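Local atomic coordinates of putative 4-amino-4-deoxychorismate lyase (Thermus thermophilus, PDB entry 2ZGI), a protein that binds pyridoxal 5'-phosphate and is probably a lyase, perhaps acting on 4-amino-4-deoxychorismate, with the fold of the class-IV aminotransferase family. Residues D[162-170]-D[210-220]; D[11-19]-D[84-92]. All blocks are in the same frame, centred on the assembly; numbering follows the deposited sequence.

In the fold
Contact 1 reaches the cofactor and contact 2 does not. In contact 1 two adjacent antiparallel strands, 164-169 and 212-217, run in the middle of a mixed sheet, and their ends at S164 and G217 bring T163, S164 and S218 up to pyridoxal 5'-phosphate. Contact 2 lies on the other side of the chain's centre, where residues 11-19 pack on the hairpin made by strands 78-86 and 89-96 at the edge, within this chain, of a separate antiparallel sheet that runs on into the second subunit. The two centres are about 32 Å apart, with nearest atoms about 13 Å from each other. The side chain of T84 in contact 2 is still about 12 Å from the cofactor.

Contact 1. Residues D[162-170]-D[210-220]. With PLP (pyridoxal-5'-phosphate), chain P.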
ATOM      1  N   ARG D 162     -15.580 -14.582  -7.784  1.00 27.62           N
ATOM      2  CA  ARG D 162     -15.821 -15.925  -8.326  1.00 28.24           C
ATOM      3  C   ARG D 162     -15.947 -15.950  -9.838  1.00 28.65           C
ATOM      4  O   ARG D 162     -16.322 -16.973 -10.423  1.00 28.57           O
ATOM      5  CB  ARG D 162     -17.031 -16.592  -7.667  1.00 28.70           C
ATOM      6  CG  ARG D 162     -18.158 -15.653  -7.305  1.00 30.68           C
ATOM      7  CD  ARG D 162     -19.052 -15.318  -8.499  1.00 34.01           C
ATOM      8  NE  ARG D 162     -20.447 -15.137  -8.058  1.00 36.86           N
ATOM      9  CZ  ARG D 162     -21.037 -13.958  -7.831  1.00 36.56           C
ATOM     10  NH1 ARG D 162     -20.379 -12.802  -8.004  1.00 29.63           N
ATOM     11  NH2 ARG D 162     -22.297 -13.941  -7.415  1.00 33.35           N
ATOM     12  N   THR D 163     -15.630 -14.818 -10.473  1.00 27.93           N
ATOM     13  CA  THR D 163     -15.620 -14.727 -11.925  1.00 28.50           C
ATOM     14  C   THR D 163     -14.311 -14.084 -12.391  1.00 28.70           C
ATOM     15  O   THR D 163     -13.614 -13.443 -11.607  1.00 28.25           O
ATOM     16  CB  THR D 163     -16.824 -13.920 -12.476  1.00 27.85           C
ATOM     17  OG1 THR D 163     -16.797 -12.591 -11.925  1.00 29.04           O
ATOM     18  CG2 THR D 163     -18.174 -14.631 -12.147  1.00 26.59           C
ATOM     19  N   SER D 164     -14.001 -14.272 -13.665  1.00 29.21           N
ATOM     20  CA  SER D 164     -12.755 -13.797 -14.264  1.00 29.44           C
ATOM     21  C   SER D 164     -13.093 -12.577 -15.131  1.00 30.41           C
ATOM     22  O   SER D 164     -13.930 -12.668 -16.029  1.00 30.36           O
ATOM     23  CB  SER D 164     -12.156 -14.877 -15.159  1.00 29.12           C
ATOM     24  OG  SER D 164     -11.879 -16.065 -14.445  1.00 30.02           O
ATOM     25  N   PRO D 165     -12.459 -11.428 -14.858  1.00 30.57           N
ATOM     26  CA  PRO D 165     -12.869 -10.264 -15.635  1.00 31.20           C
ATOM     27  C   PRO D 165     -12.182 -10.167 -17.014  1.00 31.89           C
ATOM     28  O   PRO D 165     -11.000 -10.531 -17.167  1.00 31.18           O
ATOM     29  CB  PRO D 165     -12.513  -9.088 -14.718  1.00 30.86           C
ATOM     30  CG  PRO D 165     -11.416  -9.593 -13.884  1.00 31.76           C
ATOM     31  CD  PRO D 165     -11.614 -11.066 -13.706  1.00 30.94           C
ATOM     32  N   LEU D 166     -12.950  -9.714 -18.000  1.00 33.03           N
ATOM     33  CA  LEU D 166     -12.442  -9.470 -19.353  1.00 34.11           C
ATOM     34  C   LEU D 166     -12.805  -8.056 -19.773  1.00 35.00           C
ATOM     35  O   LEU D 166     -13.825  -7.518 -19.344  1.00 34.95           O
ATOM     36  CB  LEU D 166     -13.076 -10.430 -20.363  1.00 34.53           C
ATOM     37  CG  LEU D 166     -12.814 -11.940 -20.315  1.00 35.67           C
ATOM     38  CD1 LEU D 166     -13.799 -12.664 -19.410  1.00 36.85           C
ATOM     39  CD2 LEU D 166     -12.991 -12.473 -21.715  1.00 39.21           C
ATOM     40  N   LEU D 167     -11.982  -7.477 -20.645  1.00 35.83           N
ATOM     41  CA  LEU D 167     -12.229  -6.141 -21.176  1.00 37.22           C
ATOM     42  C   LEU D 167     -12.332  -6.189 -22.701  1.00 38.18           C
ATOM     43  O   LEU D 167     -11.486  -6.787 -23.361  1.00 38.70           O
ATOM     44  CB  LEU D 167     -11.091  -5.209 -20.761  1.00 36.86           C
ATOM     45  CG  LEU D 167     -11.175  -3.738 -21.186  1.00 37.02           C
ATOM     46  CD1 LEU D 167     -12.309  -3.030 -20.479  1.00 36.18           C
ATOM     47  CD2 LEU D 167      -9.845  -3.059 -20.890  1.00 35.25           C
ATOM     48  N   PHE D 168     -13.367  -5.560 -23.253  1.00 39.92           N
ATOM     49  CA  PHE D 168     -13.520  -5.487 -24.700  1.00 41.81           C
ATOM     50  C   PHE D 168     -13.562  -4.045 -25.167  1.00 43.22           C
ATOM     51  O   PHE D 168     -14.412  -3.265 -24.735  1.00 42.48           O
ATOM     52  CB  PHE D 168     -14.774  -6.222 -25.184  1.00 41.90           C
ATOM     53  CG  PHE D 168     -14.929  -6.224 -26.687  1.00 42.88           C
ATOM     54  CD1 PHE D 168     -14.209  -7.115 -27.467  1.00 44.06           C
ATOM     55  CD2 PHE D 168     -15.773  -5.313 -27.316  1.00 43.53           C
ATOM     56  CE1 PHE D 168     -14.340  -7.110 -28.863  1.00 45.90           C
ATOM     57  CE2 PHE D 168     -15.910  -5.305 -28.697  1.00 44.87           C
ATOM     58  CZ  PHE D 168     -15.193  -6.214 -29.473  1.00 45.00           C
ATOM     59  N   ARG D 169     -12.634  -3.708 -26.060  1.00 45.60           N
ATOM     60  CA  ARG D 169     -12.569  -2.371 -26.661  1.00 47.72           C
ATOM     61  C   ARG D 169     -12.243  -2.477 -28.150  1.00 48.48           C
ATOM     62  O   ARG D 169     -11.428  -3.305 -28.563  1.00 48.55           O
ATOM     63  CB  ARG D 169     -11.555  -1.487 -25.922  1.00 48.04           C
ATOM     64  CG  ARG D 169     -11.379  -0.080 -26.510  1.00 50.43           C
ATOM     65  CD  ARG D 169     -10.257   0.756 -25.841  1.00 52.64           C
ATOM     66  NE  ARG D 169      -8.971   0.061 -25.698  1.00 54.86           N
ATOM     67  CZ  ARG D 169      -8.488  -0.387 -24.538  1.00 56.93           C
ATOM     68  NH1 ARG D 169      -9.186  -0.215 -23.419  1.00 57.37           N
ATOM     69  NH2 ARG D 169      -7.307  -1.005 -24.487  1.00 57.63           N
ATOM     70  N   GLU D 170     -12.904  -1.633 -28.944  1.00 49.68           N
ATOM     71  CA  GLU D 170     -12.711  -1.571 -30.394  1.00 50.70           C
ATOM     72  C   GLU D 170     -13.022  -2.940 -31.035  1.00 50.30           C
ATOM     73  O   GLU D 170     -14.179  -3.222 -31.392  1.00 50.72           O
ATOM     74  CB  GLU D 170     -11.303  -1.050 -30.766  1.00 51.10           C
ATOM     75  CG  GLU D 170     -10.742   0.113 -29.884  1.00 54.28           C
ATOM     76  CD  GLU D 170     -11.441   1.474 -30.081  1.00 58.11           C
ATOM     77  OE1 GLU D 170     -11.478   1.978 -31.228  1.00 59.54           O
ATOM     78  OE2 GLU D 170     -11.922   2.057 -29.079  1.00 59.00           O
ATOM     79  N   ARG D 210     -10.989   0.790 -20.003  1.00 41.81           N
ATOM     80  CA  ARG D 210     -11.817   1.515 -20.948  1.00 42.51           C
ATOM     81  C   ARG D 210     -12.442   0.508 -21.880  1.00 41.87           C
ATOM     82  O   ARG D 210     -11.747  -0.286 -22.508  1.00 41.85           O
ATOM     83  CB  ARG D 210     -10.961   2.507 -21.750  1.00 43.05           C
ATOM     84  CG  ARG D 210     -10.219   3.514 -20.883  1.00 47.02           C
ATOM     85  CD  ARG D 210     -11.173   4.475 -20.215  1.00 52.09           C
ATOM     86  NE  ARG D 210     -10.481   5.350 -19.274  1.00 57.52           N
ATOM     87  CZ  ARG D 210     -10.371   5.130 -17.963  1.00 59.41           C
ATOM     88  NH1 ARG D 210     -10.898   4.037 -17.409  1.00 60.12           N
ATOM     89  NH2 ARG D 210      -9.719   6.007 -17.204  1.00 60.88           N
ATOM     90  N   GLY D 211     -13.764   0.542 -21.968  1.00 41.53           N
ATOM     91  CA  GLY D 211     -14.464  -0.351 -22.863  1.00 40.85           C
ATOM     92  C   GLY D 211     -15.521  -1.109 -22.094  1.00 40.28           C
ATOM     93  O   GLY D 211     -16.017  -0.635 -21.076  1.00 40.15           O
ATOM     94  N   HIS D 212     -15.843  -2.299 -22.587  1.00 39.55           N
ATOM     95  CA  HIS D 212     -16.873  -3.125 -21.975  1.00 39.37           C
ATOM     96  C   HIS D 212     -16.242  -4.227 -21.144  1.00 37.68           C
ATOM     97  O   HIS D 212     -15.486  -5.052 -21.664  1.00 37.58           O
ATOM     98  CB  HIS D 212     -17.795  -3.705 -23.048  1.00 39.87           C
ATOM     99  CG  HIS D 212     -18.508  -2.655 -23.840  1.00 42.31           C
ATOM    100  ND1 HIS D 212     -19.677  -2.064 -23.406  1.00 44.21           N
ATOM    101  CD2 HIS D 212     -18.193  -2.058 -25.013  1.00 44.13           C
ATOM    102  CE1 HIS D 212     -20.068  -1.167 -24.294  1.00 46.49           C
ATOM    103  NE2 HIS D 212     -19.187  -1.146 -25.281  1.00 45.89           N
ATOM    104  N   LEU D 213     -16.529  -4.200 -19.846  1.00 36.24           N
ATOM    105  CA  LEU D 213     -16.159  -5.295 -18.953  1.00 34.61           C
ATOM    106  C   LEU D 213     -17.138  -6.458 -19.082  1.00 33.81           C
ATOM    107  O   LEU D 213     -18.330  -6.261 -19.357  1.00 33.22           O
ATOM    108  CB  LEU D 213     -16.107  -4.841 -17.488  1.00 34.96           C
ATOM    109  CG  LEU D 213     -14.814  -4.194 -16.966  1.00 37.02           C
ATOM    110  CD1 LEU D 213     -14.964  -3.849 -15.478  1.00 37.79           C
ATOM    111  CD2 LEU D 213     -13.567  -5.090 -17.191  1.00 33.81           C
ATOM    112  N   LEU D 214     -16.613  -7.668 -18.927  1.00 32.24           N
ATOM    113  CA  LEU D 214     -17.432  -8.861 -18.844  1.00 31.85           C
ATOM    114  C   LEU D 214     -16.835  -9.795 -17.789  1.00 30.83           C
ATOM    115  O   LEU D 214     -15.664  -9.644 -17.400  1.00 30.70           O
ATOM    116  CB  LEU D 214     -17.549  -9.580 -20.201  1.00 32.08           C
ATOM    117  CG  LEU D 214     -18.169  -8.860 -21.421  1.00 32.45           C
ATOM    118  CD1 LEU D 214     -17.051  -8.289 -22.274  1.00 33.89           C
ATOM    119  CD2 LEU D 214     -19.028  -9.811 -22.251  1.00 30.34           C
ATOM    120  N   LEU D 215     -17.659 -10.745 -17.341  1.00 29.91           N
ATOM    121  CA  LEU D 215     -17.313 -11.697 -16.297  1.00 29.07           C
ATOM    122  C   LEU D 215     -17.532 -13.118 -16.789  1.00 28.49           C
ATOM    123  O   LEU D 215     -18.607 -13.442 -17.287  1.00 29.32           O
ATOM    124  CB  LEU D 215     -18.183 -11.448 -15.055  1.00 28.97           C
ATOM    125  CG  LEU D 215     -18.095 -10.064 -14.388  1.00 28.15           C
ATOM    126  CD1 LEU D 215     -19.142  -9.973 -13.279  1.00 27.65           C
ATOM    127  CD2 LEU D 215     -16.673  -9.795 -13.837  1.00 28.56           C
ATOM    128  N   ALA D 216     -16.511 -13.955 -16.660  1.00 27.77           N
ATOM    129  CA  ALA D 216     -16.603 -15.344 -17.072  1.00 27.11           C
ATOM    130  C   ALA D 216     -16.429 -16.236 -15.847  1.00 26.23           C
ATOM    131  O   ALA D 216     -15.588 -15.965 -15.016  1.00 25.65           O
ATOM    132  CB  ALA D 216     -15.527 -15.646 -18.086  1.00 27.73           C
ATOM    133  N   GLY D 217     -17.216 -17.308 -15.750  1.00 26.82           N
ATOM    134  CA  GLY D 217     -17.025 -18.311 -14.702  1.00 26.62           C
ATOM    135  C   GLY D 217     -17.901 -19.546 -14.929  1.00 27.84           C
ATOM    136  O   GLY D 217     -18.877 -19.505 -15.683  1.00 27.22           O
ATOM    137  N   SER D 218     -17.547 -20.642 -14.268  1.00 27.32           N
ATOM    138  CA  SER D 218     -18.263 -21.916 -14.446  1.00 30.18           C
ATOM    139  C   SER D 218     -19.714 -21.862 -13.998  1.00 30.97           C
ATOM    140  O   SER D 218     -20.548 -22.593 -14.540  1.00 33.26           O
ATOM    141  CB  SER D 218     -17.556 -23.024 -13.682  1.00 29.19           C
ATOM    142  OG  SER D 218     -16.337 -23.299 -14.341  1.00 31.54           O
ATOM    143  N   GLY D 219     -20.000 -20.977 -13.048  1.00 31.95           N
ATOM    144  CA  GLY D 219     -21.338 -20.775 -12.521  1.00 32.34           C
ATOM    145  C   GLY D 219     -22.218 -19.741 -13.208  1.00 32.31           C
ATOM    146  O   GLY D 219     -23.423 -19.659 -12.891  1.00 33.67           O
ATOM    147  N   VAL D 220     -21.658 -18.935 -14.111  1.00 30.45           N
ATOM    148  CA  VAL D 220     -22.451 -17.911 -14.785  1.00 29.29           C
ATOM    149  C   VAL D 220     -22.384 -17.942 -16.309  1.00 28.89           C
ATOM    150  O   VAL D 220     -23.203 -17.306 -16.972  1.00 28.74           O
ATOM    151  CB  VAL D 220     -22.058 -16.439 -14.309  1.00 29.04           C
ATOM    152  CG1 VAL D 220     -22.551 -16.181 -12.914  1.00 30.12           C
ATOM    153  CG2 VAL D 220     -20.588 -16.211 -14.388  1.00 28.03           C
TER
HETATM  154  N1  PLP P 248     -12.033 -16.063 -10.053  1.00 23.95           N
HETATM  155  C2  PLP P 248     -11.946 -16.718  -8.877  1.00 26.20           C
HETATM  156  C2A PLP P 248     -11.321 -16.028  -7.699  1.00 23.33           C
HETATM  157  C3  PLP P 248     -12.451 -18.017  -8.756  1.00 24.02           C
HETATM  158  O3  PLP P 248     -12.341 -18.639  -7.548  1.00 25.60           O
HETATM  159  C4  PLP P 248     -13.009 -18.635  -9.881  1.00 25.07           C
HETATM  160  C4A PLP P 248     -13.538 -20.054  -9.861  1.00 24.21           C
HETATM  161  C5  PLP P 248     -13.055 -17.945 -11.090  1.00 23.38           C
HETATM  162  C6  PLP P 248     -12.548 -16.646 -11.133  1.00 26.52           C
HETATM  163  C5A PLP P 248     -13.677 -18.528 -12.341  1.00 26.39           C
HETATM  164  O4P PLP P 248     -12.999 -19.665 -12.878  1.00 26.61           O
HETATM  165  P   PLP P 248     -13.695 -20.738 -13.841  1.00 26.49           P
HETATM  166  O1P PLP P 248     -14.073 -20.025 -15.115  1.00 24.81           O
HETATM  167  O2P PLP P 248     -14.937 -21.284 -13.171  1.00 27.97           O
HETATM  168  O3P PLP P 248     -12.575 -21.722 -13.939  1.00 24.24           O
HETATM  169  O   HOH W   1     -18.963 -18.529 -11.887  1.00 37.38           O
HETATM  170  O   HOH W   2     -16.843 -20.036 -11.076  1.00 45.60           O
HETATM  171  O   HOH W   3     -12.998 -17.982 -16.055  1.00 27.43           O
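T163 lies against L215, with OG1 3.4 Å from L215 CD2, while its side chain crosses that of V220 at about a right angle, the CG2 methyls touching. Placed between the backbone N and the carbonyl carbon (chi1 59°), OG1 also hydrogen-bonds E147, so a threonine serves both a polar and an apolar neighbour. On the face bearing S164, L166 and F168, L166 CD1 meets the methyl of A216 at 3.7 Å; the small alanine lets this leucine branch come close and itself touches T184. F168 touches L214 CD1 through CB, its ring leading away toward E231. The opposite face carries P165 and L215, then L167 and L213; L167 CD1 lies 4.1 Å from L213 CD2.

The paired residues from S164 to F168 and H212 to A216 belong to adjacent antiparallel strands of the mixed sheet in the class-IV aminotransferase fold. Three hydrogen-bonded pairs, S164-A216, L166-L214 and F168-H212, join them. The bond from S164 N to A216 O is 2.7 Å long and lies in the carbonyl plane. At the far end R169, bent at chi3, brings NH1 back to R210 O in a weak bond (127° at the hydrogen).

The cofactor lies at the start of strand 164-169 and the end of 212-217. S164 OG lies 3.4 Å from PLP C6, and a water joins this hydroxyl to phosphate O1P. S218 grips O2P twice, through its backbone N at 2.9 Å and through OG at 2.7 Å; serine suits the place because its short hydroxyl reaches the same oxygen as its backbone N-H. T184, I183 and R44 also hydrogen-bond the cofactor.

Contact 2. Residues D[11-19]-D[84-92]; sequences LALPEAFLY and TVGEGVRLS
A beta hairpin, strands 78-86 and 89-96 joined by a type II turn from G86 to V89, meets the short helix 15-19 and the loop before it. The two methyls of V89 are mainly divided between P14 and F17. V89 CG2 is pressed to P14 CD at 3.3 Å, closer than two carbons normally come, and also touches L13 CD2. V89 CG1 lies 3.6 Å from F17 CE1. P14, at the N-cap position, is a rigid ring that also sets CG 3.3 Å from E87 O in the turn. With CG anti to the backbone N (chi1 -176°), F17 extends from the helix to the hairpin, its edge meeting G86 CA and T84 CG2 while CZ reaches L91 CD2 at 4.0 Å. Glycine suits position 86 because a beta carbon there would strike F17 CD1. Were F17 cut back to an alanine, a gap would probably open between helix and hairpin, and V89, T84 and L91 would lose the ring they pack against. Beside the hairpin, V85 pairs with V24 of strand 24-31 and packs on F62 of helix 59-72, while L91 and S92 continue the sheet into a strand of the second subunit.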
ATOM      1  N   LEU D  11     -14.513 -34.974  14.978  1.00 38.16           N
ATOM      2  CA  LEU D  11     -14.216 -34.257  13.754  1.00 38.32           C
ATOM      3  C   LEU D  11     -14.062 -35.170  12.526  1.00 37.81           C
ATOM      4  O   LEU D  11     -13.179 -36.029  12.487  1.00 38.09           O
ATOM      5  CB  LEU D  11     -12.964 -33.401  13.977  1.00 38.30           C
ATOM      6  CG  LEU D  11     -12.647 -32.297  12.984  1.00 38.65           C
ATOM      7  CD1 LEU D  11     -13.781 -31.242  12.941  1.00 39.31           C
ATOM      8  CD2 LEU D  11     -11.307 -31.671  13.400  1.00 39.97           C
ATOM      9  N   ALA D  12     -14.912 -34.950  11.521  1.00 38.06           N
ATOM     10  CA  ALA D  12     -14.948 -35.790  10.312  1.00 37.49           C
ATOM     11  C   ALA D  12     -13.784 -35.589   9.332  1.00 37.32           C
ATOM     12  O   ALA D  12     -13.361 -36.526   8.632  1.00 38.10           O
ATOM     13  CB  ALA D  12     -16.280 -35.582   9.587  1.00 38.30           C
ATOM     14  N   LEU D  13     -13.293 -34.361   9.240  1.00 35.90           N
ATOM     15  CA  LEU D  13     -12.272 -34.026   8.254  1.00 34.41           C
ATOM     16  C   LEU D  13     -10.998 -33.689   8.992  1.00 34.04           C
ATOM     17  O   LEU D  13     -11.064 -33.309  10.157  1.00 33.41           O
ATOM     18  CB  LEU D  13     -12.728 -32.816   7.444  1.00 34.49           C
ATOM     19  CG  LEU D  13     -13.933 -33.035   6.545  1.00 33.29           C
ATOM     20  CD1 LEU D  13     -14.716 -31.735   6.316  1.00 35.75           C
ATOM     21  CD2 LEU D  13     -13.461 -33.603   5.242  1.00 34.44           C
ATOM     22  N   PRO D  14      -9.826 -33.826   8.328  1.00 33.83           N
ATOM     23  CA  PRO D  14      -8.555 -33.479   8.971  1.00 33.31           C
ATOM     24  C   PRO D  14      -8.490 -32.004   9.398  1.00 32.90           C
ATOM     25  O   PRO D  14      -9.069 -31.125   8.740  1.00 32.28           O
ATOM     26  CB  PRO D  14      -7.516 -33.732   7.874  1.00 32.90           C
ATOM     27  CG  PRO D  14      -8.214 -34.593   6.884  1.00 33.63           C
ATOM     28  CD  PRO D  14      -9.634 -34.207   6.923  1.00 33.91           C
ATOM     29  N   GLU D  15      -7.751 -31.792  10.483  1.00 32.82           N
ATOM     30  CA  GLU D  15      -7.521 -30.521  11.155  1.00 32.86           C
ATOM     31  C   GLU D  15      -7.125 -29.397  10.190  1.00 31.42           C
ATOM     32  O   GLU D  15      -7.790 -28.336  10.129  1.00 31.00           O
ATOM     33  CB  GLU D  15      -6.357 -30.726  12.135  1.00 34.46           C
ATOM     34  CG  GLU D  15      -6.589 -30.117  13.471  1.00 39.16           C
ATOM     35  CD  GLU D  15      -5.705 -30.713  14.521  1.00 41.45           C
ATOM     36  OE1 GLU D  15      -4.482 -30.453  14.505  1.00 45.29           O
ATOM     37  OE2 GLU D  15      -6.236 -31.453  15.360  1.00 43.74           O
ATOM     38  N   ALA D  16      -6.056 -29.646   9.437  1.00 29.21           N
ATOM     39  CA  ALA D  16      -5.456 -28.637   8.563  1.00 28.82           C
ATOM     40  C   ALA D  16      -6.442 -28.163   7.521  1.00 28.16           C
ATOM     41  O   ALA D  16      -6.489 -26.983   7.194  1.00 28.26           O
ATOM     42  CB  ALA D  16      -4.188 -29.174   7.894  1.00 28.41           C
ATOM     43  N   PHE D  17      -7.243 -29.097   7.020  1.00 27.41           N
ATOM     44  CA  PHE D  17      -8.253 -28.813   6.025  1.00 27.67           C
ATOM     45  C   PHE D  17      -9.218 -27.726   6.514  1.00 28.52           C
ATOM     46  O   PHE D  17      -9.541 -26.804   5.757  1.00 27.77           O
ATOM     47  CB  PHE D  17      -9.045 -30.085   5.731  1.00 27.26           C
ATOM     48  CG  PHE D  17     -10.060 -29.927   4.643  1.00 27.10           C
ATOM     49  CD1 PHE D  17      -9.740 -30.244   3.332  1.00 28.56           C
ATOM     50  CD2 PHE D  17     -11.352 -29.475   4.929  1.00 28.39           C
ATOM     51  CE1 PHE D  17     -10.693 -30.107   2.311  1.00 28.27           C
ATOM     52  CE2 PHE D  17     -12.306 -29.322   3.910  1.00 27.51           C
ATOM     53  CZ  PHE D  17     -11.973 -29.639   2.611  1.00 26.02           C
ATOM     54  N   LEU D  18      -9.681 -27.877   7.759  1.00 28.55           N
ATOM     55  CA  LEU D  18     -10.671 -27.005   8.391  1.00 30.10           C
ATOM     56  C   LEU D  18     -10.011 -25.756   8.927  1.00 29.28           C
ATOM     57  O   LEU D  18     -10.537 -24.633   8.754  1.00 30.75           O
ATOM     58  CB  LEU D  18     -11.347 -27.682   9.627  1.00 31.40           C
ATOM     59  CG  LEU D  18     -12.112 -29.012   9.730  1.00 35.19           C
ATOM     60  CD1 LEU D  18     -12.645 -29.498   8.381  1.00 37.25           C
ATOM     61  CD2 LEU D  18     -11.289 -30.087  10.386  1.00 36.59           C
ATOM     62  N   TYR D  19      -8.897 -25.938   9.624  1.00 28.22           N
ATOM     63  CA  TYR D  19      -8.292 -24.832  10.382  1.00 26.98           C
ATOM     64  C   TYR D  19      -7.435 -23.891   9.539  1.00 26.45           C
ATOM     65  O   TYR D  19      -7.187 -22.744   9.945  1.00 24.88           O
ATOM     66  CB  TYR D  19      -7.428 -25.348  11.538  1.00 27.62           C
ATOM     67  CG  TYR D  19      -8.194 -25.855  12.754  1.00 30.67           C
ATOM     68  CD1 TYR D  19      -9.432 -25.311  13.120  1.00 33.72           C
ATOM     69  CD2 TYR D  19      -7.649 -26.844  13.568  1.00 32.28           C
ATOM     70  CE1 TYR D  19     -10.119 -25.767  14.283  1.00 33.57           C
ATOM     71  CE2 TYR D  19      -8.322 -27.312  14.713  1.00 33.75           C
ATOM     72  CZ  TYR D  19      -9.557 -26.775  15.054  1.00 34.53           C
ATOM     73  OH  TYR D  19     -10.217 -27.217  16.197  1.00 35.94           O
ATOM     74  N   THR D  84     -13.171 -31.123  -4.285  1.00 24.12           N
ATOM     75  CA  THR D  84     -12.228 -30.476  -3.361  1.00 24.51           C
ATOM     76  C   THR D  84     -11.170 -31.499  -2.947  1.00 24.84           C
ATOM     77  O   THR D  84     -11.510 -32.639  -2.598  1.00 25.88           O
ATOM     78  CB  THR D  84     -12.949 -29.921  -2.110  1.00 23.93           C
ATOM     79  OG1 THR D  84     -14.060 -29.131  -2.527  1.00 22.89           O
ATOM     80  CG2 THR D  84     -12.012 -29.056  -1.244  1.00 23.63           C
ATOM     81  N   VAL D  85      -9.913 -31.082  -3.007  1.00 23.88           N
ATOM     82  CA  VAL D  85      -8.775 -31.862  -2.558  1.00 23.97           C
ATOM     83  C   VAL D  85      -8.070 -31.255  -1.325  1.00 24.77           C
ATOM     84  O   VAL D  85      -7.669 -30.075  -1.318  1.00 23.62           O
ATOM     85  CB  VAL D  85      -7.737 -32.020  -3.693  1.00 23.92           C
ATOM     86  CG1 VAL D  85      -6.516 -32.761  -3.206  1.00 24.06           C
ATOM     87  CG2 VAL D  85      -8.368 -32.762  -4.907  1.00 24.08           C
ATOM     88  N   GLY D  86      -7.903 -32.075  -0.295  1.00 24.68           N
ATOM     89  CA  GLY D  86      -6.934 -31.795   0.762  1.00 26.19           C
ATOM     90  C   GLY D  86      -6.225 -33.101   1.086  1.00 28.46           C
ATOM     91  O   GLY D  86      -6.576 -34.158   0.515  1.00 28.04           O
ATOM     92  N   GLU D  87      -5.238 -33.036   1.975  1.00 30.35           N
ATOM     93  CA  GLU D  87      -4.618 -34.257   2.539  1.00 32.55           C
ATOM     94  C   GLU D  87      -5.648 -35.158   3.232  1.00 32.80           C
ATOM     95  O   GLU D  87      -6.300 -34.742   4.196  1.00 33.59           O
ATOM     96  CB  GLU D  87      -3.480 -33.903   3.491  1.00 33.17           C
ATOM     97  CG  GLU D  87      -2.335 -33.134   2.862  1.00 36.15           C
ATOM     98  CD  GLU D  87      -1.694 -33.808   1.625  1.00 41.29           C
ATOM     99  OE1 GLU D  87      -2.180 -34.855   1.147  1.00 42.63           O
ATOM    100  OE2 GLU D  87      -0.679 -33.266   1.123  1.00 44.91           O
ATOM    101  N   GLY D  88      -5.815 -36.371   2.700  1.00 33.57           N
ATOM    102  CA  GLY D  88      -6.803 -37.347   3.192  1.00 33.35           C
ATOM    103  C   GLY D  88      -8.240 -36.942   2.892  1.00 33.61           C
ATOM    104  O   GLY D  88      -9.183 -37.414   3.531  1.00 34.90           O
ATOM    105  N   VAL D  89      -8.423 -36.046   1.937  1.00 32.77           N
ATOM    106  CA  VAL D  89      -9.758 -35.555   1.653  1.00 32.70           C
ATOM    107  C   VAL D  89      -9.974 -35.530   0.169  1.00 32.21           C
ATOM    108  O   VAL D  89      -9.214 -34.886  -0.572  1.00 31.69           O
ATOM    109  CB  VAL D  89     -10.007 -34.101   2.157  1.00 32.67           C
ATOM    110  CG1 VAL D  89     -11.343 -33.556   1.590  1.00 32.09           C
ATOM    111  CG2 VAL D  89      -9.996 -34.041   3.674  1.00 33.29           C
ATOM    112  N   ARG D  90     -10.995 -36.277  -0.229  1.00 32.13           N
ATOM    113  CA  ARG D  90     -11.552 -36.204  -1.557  0.50 32.72           C
ATOM    114  C   ARG D  90     -13.023 -35.877  -1.353  1.00 32.85           C
ATOM    115  O   ARG D  90     -13.799 -36.704  -0.870  1.00 33.21           O
ATOM    116  CB  ARG D  90     -11.371 -37.537  -2.277  0.50 32.82           C
ATOM    117  CG  ARG D  90     -11.705 -37.504  -3.752  0.50 34.89           C
ATOM    118  CD  ARG D  90     -11.318 -38.818  -4.389  0.50 37.89           C
ATOM    119  NE  ARG D  90     -11.913 -39.940  -3.670  0.50 40.59           N
ATOM    120  CZ  ARG D  90     -13.025 -40.543  -4.061  0.50 41.21           C
ATOM    121  NH1 ARG D  90     -13.619 -40.130  -5.162  0.50 41.50           N
ATOM    122  NH2 ARG D  90     -13.534 -41.556  -3.373  0.50 41.71           N
ATOM    123  N   LEU D  91     -13.403 -34.660  -1.698  1.00 31.68           N
ATOM    124  CA  LEU D  91     -14.758 -34.256  -1.496  1.00 31.13           C
ATOM    125  C   LEU D  91     -15.374 -34.006  -2.865  1.00 30.17           C
ATOM    126  O   LEU D  91     -14.764 -33.355  -3.717  1.00 29.29           O
ATOM    127  CB  LEU D  91     -14.750 -33.035  -0.574  1.00 32.09           C
ATOM    128  CG  LEU D  91     -15.806 -32.682   0.478  1.00 34.61           C
ATOM    129  CD1 LEU D  91     -16.315 -33.840   1.329  1.00 33.76           C
ATOM    130  CD2 LEU D  91     -15.193 -31.592   1.376  1.00 37.83           C
ATOM    131  N   SER D  92     -16.547 -34.588  -3.097  1.00 28.93           N
ATOM    132  CA  SER D  92     -17.275 -34.440  -4.348  1.00 27.76           C
ATOM    133  C   SER D  92     -18.729 -34.238  -3.987  1.00 28.22           C
ATOM    134  O   SER D  92     -19.299 -34.984  -3.156  1.00 27.48           O
ATOM    135  CB  SER D  92     -17.096 -35.674  -5.250  1.00 28.24           C
ATOM    136  OG  SER D  92     -15.709 -35.916  -5.480  1.00 28.22           O
TER